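Local coordinates for protein porin B (Pseudomonas putida, PDB 4GEY) that forms a beta-barrel channel in the outer membrane that probably lets glucose and related sugars pass across it, at residues A[163-167]-A[407-411]; A[343-349]-A[394-400]. The protein carries 2 engineered substitutions. The contacts are given in a common frame with arbitrary orientation. Numbering follows the deposited sequence.

Contact 1: A[163-167]-A[407-411]; sequences CDFQN and RPNLQ. With C8E ((hydroxyethyloxy)tri(ethyloxy)octane), chain D.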
loop_
_atom_site.group_PDB
_atom_site.type_symbol
_atom_site.label_atom_id
_atom_site.label_comp_id
_atom_site.label_asym_id
_atom_site.label_seq_id
_atom_site.Cartn_x
_atom_site.Cartn_y
_atom_site.Cartn_z
ATOM N N CYS A 163 -7.463 1.674 -2.343
ATOM C CA CYS A 163 -6.983 2.548 -1.286
ATOM C C CYS A 163 -8.044 3.559 -0.878
ATOM O O CYS A 163 -7.850 4.772 -1.006
ATOM C CB CYS A 163 -5.714 3.275 -1.719
ATOM S SG CYS A 163 -4.860 4.067 -0.352
ATOM N N ASP A 164 -9.162 3.048 -0.379
ATOM C CA ASP A 164 -10.221 3.918 0.097
ATOM C C ASP A 164 -10.114 4.159 1.605
ATOM O O ASP A 164 -10.425 5.262 2.078
ATOM C CB ASP A 164 -11.593 3.384 -0.300
ATOM C CG ASP A 164 -11.892 3.601 -1.771
ATOM O OD1 ASP A 164 -11.357 4.579 -2.344
ATOM O OD2 ASP A 164 -12.657 2.794 -2.356
ATOM N N PHE A 165 -9.666 3.141 2.350
ATOM C CA PHE A 165 -9.467 3.267 3.795
ATOM C C PHE A 165 -8.344 4.278 4.066
ATOM O O PHE A 165 -7.560 4.583 3.181
ATOM C CB PHE A 165 -9.125 1.913 4.433
ATOM C CG PHE A 165 -10.301 0.977 4.567
ATOM C CD1 PHE A 165 -10.674 0.144 3.513
ATOM C CD2 PHE A 165 -11.021 0.908 5.758
ATOM C CE1 PHE A 165 -11.754 -0.719 3.634
ATOM C CE2 PHE A 165 -12.112 0.046 5.889
ATOM C CZ PHE A 165 -12.476 -0.768 4.831
ATOM N N GLN A 166 -8.276 4.818 5.275
ATOM C CA GLN A 166 -7.193 5.728 5.601
ATOM C C GLN A 166 -6.017 4.956 6.195
ATOM O O GLN A 166 -4.847 5.312 5.999
ATOM C CB GLN A 166 -7.662 6.810 6.572
ATOM C CG GLN A 166 -6.588 7.855 6.873
ATOM C CD GLN A 166 -7.157 9.145 7.425
ATOM O OE1 GLN A 166 -8.123 9.697 6.889
ATOM N NE2 GLN A 166 -6.568 9.630 8.510
ATOM N N ASN A 167 -6.345 3.898 6.928
ATOM C CA ASN A 167 -5.350 3.080 7.590
ATOM C C ASN A 167 -4.580 2.201 6.591
ATOM O O ASN A 167 -5.177 1.521 5.763
ATOM C CB ASN A 167 -6.035 2.218 8.636
ATOM C CG ASN A 167 -5.059 1.537 9.559
ATOM O OD1 ASN A 167 -4.382 0.580 9.179
ATOM N ND2 ASN A 167 -4.995 2.011 10.789
ATOM N N ARG A 407 -14.335 11.140 3.093
ATOM C CA ARG A 407 -14.673 10.072 4.050
ATOM C C ARG A 407 -14.096 10.184 5.442
ATOM O O ARG A 407 -12.931 9.887 5.670
ATOM C CB ARG A 407 -14.486 8.643 3.494
ATOM C CG ARG A 407 -13.283 8.398 2.673
ATOM C CD ARG A 407 -13.146 6.916 2.395
ATOM N NE ARG A 407 -13.981 6.470 1.286
ATOM C CZ ARG A 407 -13.663 6.637 0.005
ATOM N NH1 ARG A 407 -12.532 7.249 -0.318
ATOM N NH2 ARG A 407 -14.469 6.200 -0.952
ATOM N N PRO A 408 -14.933 10.628 6.385
ATOM C CA PRO A 408 -14.586 10.526 7.802
ATOM C C PRO A 408 -14.426 9.066 8.187
ATOM O O PRO A 408 -15.112 8.183 7.646
ATOM C CB PRO A 408 -15.809 11.126 8.508
ATOM C CG PRO A 408 -16.905 11.139 7.473
ATOM C CD PRO A 408 -16.204 11.341 6.174
ATOM N N ASN A 409 -13.520 8.814 9.118
ATOM C CA ASN A 409 -13.301 7.463 9.596
ATOM C C ASN A 409 -12.902 7.422 11.058
ATOM O O ASN A 409 -12.480 8.428 11.638
ATOM C CB ASN A 409 -12.257 6.757 8.737
ATOM C CG ASN A 409 -10.947 7.508 8.679
ATOM O OD1 ASN A 409 -9.992 7.171 9.381
ATOM N ND2 ASN A 409 -10.890 8.531 7.834
ATOM N N LEU A 410 -13.050 6.241 11.642
ATOM C CA LEU A 410 -12.668 5.983 13.017
ATOM C C LEU A 410 -11.704 4.816 12.991
ATOM O O LEU A 410 -12.010 3.763 12.436
ATOM C CB LEU A 410 -13.897 5.598 13.836
ATOM C CG LEU A 410 -14.415 6.500 14.948
ATOM C CD1 LEU A 410 -15.886 6.781 14.731
ATOM C CD2 LEU A 410 -14.231 5.811 16.277
ATOM N N GLN A 411 -10.539 4.996 13.597
ATOM C CA GLN A 411 -9.519 3.955 13.613
ATOM C C GLN A 411 -9.205 3.515 15.022
ATOM O O GLN A 411 -9.149 4.344 15.933
ATOM C CB GLN A 411 -8.248 4.468 12.959
ATOM C CG GLN A 411 -8.365 4.603 11.466
ATOM C CD GLN A 411 -7.113 5.149 10.861
ATOM O OE1 GLN A 411 -6.071 4.510 10.919
ATOM N NE2 GLN A 411 -7.197 6.339 10.278
HETATM C C1 C8E D . -14.090 12.624 11.380
HETATM C C2 C8E D . -14.093 11.701 12.595
HETATM C C3 C8E D . -15.510 11.230 12.913
HETATM C C4 C8E D . -15.578 9.707 12.843
HETATM C C5 C8E D . -16.305 9.206 11.589
HETATM C C6 C8E D . -17.421 8.206 11.900
HETATM C C7 C8E D . -17.579 7.154 10.804
HETATM C C8 C8E D . -18.365 5.952 11.317
HETATM O O9 C8E D . -19.734 5.988 10.936
HETATM C C10 C8E D . -20.155 4.883 10.146
HETATM C C11 C8E D . -21.620 4.512 10.422
HETATM O O12 C8E D . -22.523 5.597 10.249
HETATM C C13 C8E D . -23.779 5.188 9.709
HETATM C C14 C8E D . -24.508 6.332 8.985
HETATM O O15 C8E D . -25.917 6.154 9.011
HETATM C C16 C8E D . -26.524 6.194 7.730
HETATM C C17 C8E D . -27.527 7.344 7.589
HETATM O O18 C8E D . -28.103 7.353 6.289
HETATM C C19 C8E D . -29.502 7.132 6.244
HETATM C C20 C8E D . -30.069 7.829 5.010
HETATM O O21 C8E D . -31.342 8.385 5.256
#
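Two amide-amide hydrogen bonds hold the 163-167 loop to strand 407-411: N167 ND2 donates to Q411 OE1 at 2.7 Å (152° at the hydrogen), and N409 ND2 donates to Q166 OE1 at 3.1 Å (157°). Within the strand, Q411 NE2 donates to N409 OD1 (3.1 Å) and N409 ND2 also to R407 O (3.3 Å), which orients both amides. Q166 NE2 turns the other way, to the carbonyls of V52 and V119. At the far end D164 OD1 lies 3.6 Å from R407 NH1, a salt bridge of charges only, the oxygen being well out of the guanidinium plane; R407 NH1 hydrogen-bonds Q433. Packing is thin: D164 O meets R407 CD at 3.2 Å, with 313 Å² buried in all. N167 CA and Q411 CA, the nearest pair, stand 7.4 Å apart, so side chains, not backbone pairing, span the gap. R407, N409 and Q411 point toward the loop, whereas P408 and L410 contact the detergent C8E, with L410 CD1 3.5 Å from its C4. Further bonds to E393 and K431 are consistent with a loop folded into the barrel, and the Q166 backbone hydrogen-bonds E121 of the glucose pocket, so polar groups connect wall, loop and sugar site.

Contact 2: A[343-349]-A[394-400]; sequences RPKDDIG and LYYGFHV. With C8E ((hydroxyethyloxy)tri(ethyloxy)octane), chain D; C8E ((hydroxyethyloxy)tri(ethyloxy)octane), chain E.
This is an antiparallel pair of neighbouring strands in the porin barrel wall, with a type I beta turn, R343 to D346, leading into one of them. The axes of strands 347-349 and 394-399 approach to 4.7 Å at 166°. D347-G397 and G349-Y395 are hydrogen-bonded pairs (CA-CA 5.0 Å each), and I348-Y396 between them is non-hydrogen-bonded (4.7 Å). G397 N to D347 O is 2.8 Å and D347 N to G397 O 3.2 Å; Y395 N to G349 O is 2.9 Å and G349 N to Y395 O 3.0 Å.

On one face Y395 (chi1 76°, p) folds its ring over G349, whose CA stands 3.8 Å from the ring centroid in a CH-pi contact; a CB there would clash with Y395 CE2. Its OH donates to OD2 of D347 (also p) at 2.9 Å, and F165 meets the Y395 ring edge-to-face. On the other face Y396 (t) lays CD2 3.8 Å from I348 CG1. Detergent touches this apolar side, with L394 CD2 3.5 Å from C8 of C8E in chain D, consistent with a membrane-facing surface.

At the turn, D346 (m) accepts from Y396 OH at OD2 (2.5 Å) and from H399 N at OD1 (2.7 Å). R343 (m for chi1 to chi3) hydrogen-bonds D346 through NE to OD2 (3.1 Å) and NH2 to OD1 (3.0 Å), a salt bridge within the turn. K345 (chi1 m, the rest t) lies over the face of the H399 ring (chi1 t) in a CH-pi contact, with CD 3.7 Å from the centroid and 11° off its normal.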
loop_
_atom_site.group_PDB
_atom_site.type_symbol
_atom_site.label_atom_id
_atom_site.label_comp_id
_atom_site.label_asym_id
_atom_site.label_seq_id
_atom_site.Cartn_x
_atom_site.Cartn_y
_atom_site.Cartn_z
ATOM N N ARG A 343 -28.756 8.078 -0.744
ATOM C CA ARG A 343 -27.353 8.297 -1.074
ATOM C C ARG A 343 -26.710 7.054 -1.697
ATOM O O ARG A 343 -25.854 6.404 -1.085
ATOM C CB ARG A 343 -26.596 8.771 0.166
ATOM C CG ARG A 343 -27.171 10.063 0.765
ATOM C CD ARG A 343 -26.737 11.292 -0.013
ATOM N NE ARG A 343 -25.286 11.323 -0.120
ATOM C CZ ARG A 343 -24.617 12.087 -0.972
ATOM N NH1 ARG A 343 -25.268 12.903 -1.799
ATOM N NH2 ARG A 343 -23.297 12.023 -1.009
ATOM N N PRO A 344 -27.120 6.733 -2.937
ATOM C CA PRO A 344 -26.821 5.484 -3.647
ATOM C C PRO A 344 -25.360 5.313 -4.052
ATOM O O PRO A 344 -24.973 4.204 -4.438
ATOM C CB PRO A 344 -27.681 5.597 -4.909
ATOM C CG PRO A 344 -27.784 7.047 -5.143
ATOM C CD PRO A 344 -27.921 7.642 -3.774
ATOM N N LYS A 345 -24.573 6.382 -3.992
ATOM C CA LYS A 345 -23.164 6.280 -4.345
ATOM C C LYS A 345 -22.244 6.346 -3.129
ATOM O O LYS A 345 -21.029 6.249 -3.281
ATOM C CB LYS A 345 -22.769 7.348 -5.365
ATOM C CG LYS A 345 -23.483 7.235 -6.691
ATOM C CD LYS A 345 -22.854 8.151 -7.721
ATOM C CE LYS A 345 -23.327 7.827 -9.130
ATOM N NZ LYS A 345 -22.683 8.727 -10.128
ATOM N N ASP A 346 -22.814 6.509 -1.932
ATOM C CA ASP A 346 -22.020 6.529 -0.701
ATOM C C ASP A 346 -21.579 5.123 -0.310
ATOM O O ASP A 346 -22.191 4.137 -0.716
ATOM C CB ASP A 346 -22.813 7.131 0.460
ATOM C CG ASP A 346 -22.884 8.649 0.407
ATOM O OD1 ASP A 346 -22.299 9.257 -0.516
ATOM O OD2 ASP A 346 -23.526 9.229 1.306
ATOM N N ASP A 347 -20.522 5.019 0.484
ATOM C CA ASP A 347 -20.092 3.703 0.954
ATOM C C ASP A 347 -19.746 3.649 2.445
ATOM O O ASP A 347 -19.401 4.661 3.073
ATOM C CB ASP A 347 -18.994 3.096 0.062
ATOM C CG ASP A 347 -17.677 3.856 0.123
ATOM O OD1 ASP A 347 -17.695 5.080 0.379
ATOM O OD2 ASP A 347 -16.611 3.226 -0.100
ATOM N N ILE A 348 -19.916 2.461 3.016
ATOM C CA ILE A 348 -19.579 2.220 4.409
ATOM C C ILE A 348 -18.505 1.149 4.466
ATOM O O ILE A 348 -18.697 0.060 3.941
ATOM C CB ILE A 348 -20.793 1.726 5.187
ATOM C CG1 ILE A 348 -21.883 2.783 5.177
ATOM C CG2 ILE A 348 -20.406 1.446 6.621
ATOM C CD1 ILE A 348 -23.127 2.366 5.884
ATOM N N GLY A 349 -17.372 1.451 5.089
ATOM C CA GLY A 349 -16.302 0.479 5.187
ATOM C C GLY A 349 -16.014 0.025 6.606
ATOM O O GLY A 349 -16.141 0.804 7.556
ATOM N N LEU A 394 -13.465 2.008 10.637
ATOM C CA LEU A 394 -14.829 2.113 10.150
ATOM C C LEU A 394 -14.945 3.480 9.477
ATOM O O LEU A 394 -14.557 4.496 10.065
ATOM C CB LEU A 394 -15.817 1.980 11.302
ATOM C CG LEU A 394 -17.217 2.525 11.044
ATOM C CD1 LEU A 394 -17.898 1.695 9.969
ATOM C CD2 LEU A 394 -18.052 2.589 12.340
ATOM N N TYR A 395 -15.439 3.512 8.241
ATOM C CA TYR A 395 -15.555 4.786 7.547
ATOM C C TYR A 395 -16.892 4.983 6.851
ATOM O O TYR A 395 -17.657 4.036 6.668
ATOM C CB TYR A 395 -14.377 5.014 6.579
ATOM C CG TYR A 395 -14.401 4.236 5.260
ATOM C CD1 TYR A 395 -15.321 4.536 4.264
ATOM C CD2 TYR A 395 -13.464 3.256 4.993
ATOM C CE1 TYR A 395 -15.338 3.867 3.082
ATOM C CE2 TYR A 395 -13.468 2.572 3.791
ATOM C CZ TYR A 395 -14.412 2.884 2.840
ATOM O OH TYR A 395 -14.451 2.219 1.630
ATOM N N TYR A 396 -17.158 6.226 6.457
ATOM C CA TYR A 396 -18.330 6.553 5.645
ATOM C C TYR A 396 -17.878 7.491 4.523
ATOM O O TYR A 396 -17.326 8.559 4.784
ATOM C CB TYR A 396 -19.448 7.200 6.483
ATOM C CG TYR A 396 -20.716 7.410 5.681
ATOM C CD1 TYR A 396 -20.808 8.437 4.741
ATOM C CD2 TYR A 396 -21.819 6.564 5.834
ATOM C CE1 TYR A 396 -21.957 8.614 3.977
ATOM C CE2 TYR A 396 -22.980 6.739 5.076
ATOM C CZ TYR A 396 -23.032 7.762 4.150
ATOM O OH TYR A 396 -24.149 7.957 3.386
ATOM N N GLY A 397 -18.121 7.102 3.277
ATOM C CA GLY A 397 -17.704 7.914 2.147
ATOM C C GLY A 397 -18.842 8.716 1.546
ATOM O O GLY A 397 -19.766 8.131 0.988
ATOM N N PHE A 398 -18.800 10.046 1.663
ATOM C CA PHE A 398 -19.803 10.869 0.988
ATOM C C PHE A 398 -19.349 11.076 -0.437
ATOM O O PHE A 398 -18.234 11.544 -0.686
ATOM C CB PHE A 398 -19.994 12.247 1.637
ATOM C CG PHE A 398 -20.421 12.201 3.074
ATOM C CD1 PHE A 398 -21.765 12.174 3.413
ATOM C CD2 PHE A 398 -19.470 12.217 4.099
ATOM C CE1 PHE A 398 -22.158 12.149 4.758
ATOM C CE2 PHE A 398 -19.854 12.195 5.440
ATOM C CZ PHE A 398 -21.196 12.162 5.768
ATOM N N HIS A 399 -20.205 10.713 -1.376
ATOM C CA HIS A 399 -19.948 11.008 -2.774
ATOM C C HIS A 399 -20.466 12.421 -3.046
ATOM O O HIS A 399 -21.617 12.600 -3.430
ATOM C CB HIS A 399 -20.649 9.983 -3.670
ATOM C CG HIS A 399 -20.437 10.220 -5.129
ATOM N ND1 HIS A 399 -21.107 11.206 -5.827
ATOM C CD2 HIS A 399 -19.631 9.606 -6.025
ATOM C CE1 HIS A 399 -20.719 11.188 -7.088
ATOM N NE2 HIS A 399 -19.817 10.230 -7.235
ATOM N N VAL A 400 -19.619 13.418 -2.822
ATOM C CA VAL A 400 -20.011 14.805 -3.005
ATOM C C VAL A 400 -20.267 15.101 -4.476
ATOM O O VAL A 400 -21.357 15.514 -4.850
ATOM C CB VAL A 400 -18.951 15.806 -2.470
ATOM C CG1 VAL A 400 -19.591 17.184 -2.332
ATOM C CG2 VAL A 400 -18.396 15.364 -1.146
HETATM C C1 C8E D . -14.090 12.624 11.380
HETATM C C2 C8E D . -14.093 11.701 12.595
HETATM C C3 C8E D . -15.510 11.230 12.913
HETATM C C4 C8E D . -15.578 9.707 12.843
HETATM C C5 C8E D . -16.305 9.206 11.589
HETATM C C6 C8E D . -17.421 8.206 11.900
HETATM C C7 C8E D . -17.579 7.154 10.804
HETATM C C8 C8E D . -18.365 5.952 11.317
HETATM O O9 C8E D . -19.734 5.988 10.936
HETATM C C10 C8E D . -20.155 4.883 10.146
HETATM C C11 C8E D . -21.620 4.512 10.422
HETATM O O12 C8E D . -22.523 5.597 10.249
HETATM C C13 C8E D . -23.779 5.188 9.709
HETATM C C14 C8E D . -24.508 6.332 8.985
HETATM O O15 C8E D . -25.917 6.154 9.011
HETATM C C16 C8E D . -26.524 6.194 7.730
HETATM C C17 C8E D . -27.527 7.344 7.589
HETATM O O18 C8E D . -28.103 7.353 6.289
HETATM C C19 C8E D . -29.502 7.132 6.244
HETATM C C20 C8E D . -30.069 7.829 5.010
HETATM O O21 C8E D . -31.342 8.385 5.256
HETATM C C10 C8E E . -30.292 11.337 4.854
HETATM C C11 C8E E . -29.063 12.218 4.640
HETATM O O12 C8E E . -27.878 11.451 4.634
HETATM C C13 C8E E . -27.590 10.868 5.891
HETATM C C14 C8E E . -26.161 11.184 6.334
HETATM O O15 C8E E . -25.438 9.976 6.461
HETATM C C16 C8E E . -24.871 9.771 7.742
HETATM C C17 C8E E . -23.599 10.596 7.952
HETATM O O18 C8E E . -22.714 9.893 8.808
HETATM C C19 C8E E . -21.360 10.236 8.621
HETATM C C20 C8E E . -20.638 10.176 9.961
HETATM O O21 C8E E . -20.261 11.473 10.364
#

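Overall arrangement
From the N terminus the chain first supplies the 163-167 loop, which follows strand 145-149 and meets strand 404-414 only after 239 intervening residues, closing the long loop of contact 1. Inside that loop lies contact 2, where 343-349 joins 394-400 across 44 residues that include helix 359-372; the contacts nest and do not cross. Strand 388-399 then leads through a short turn into strand 404-414, so the two contacts share a continuous patch of sheet, with centres 11 Å apart and probable hydrogen bonds L410 N to L394 O (2.8 Å) and Y396 N to P408 O (3.1 Å). Contact 2 thus builds the wall laterally, while contact 1 joins an inserted loop to it.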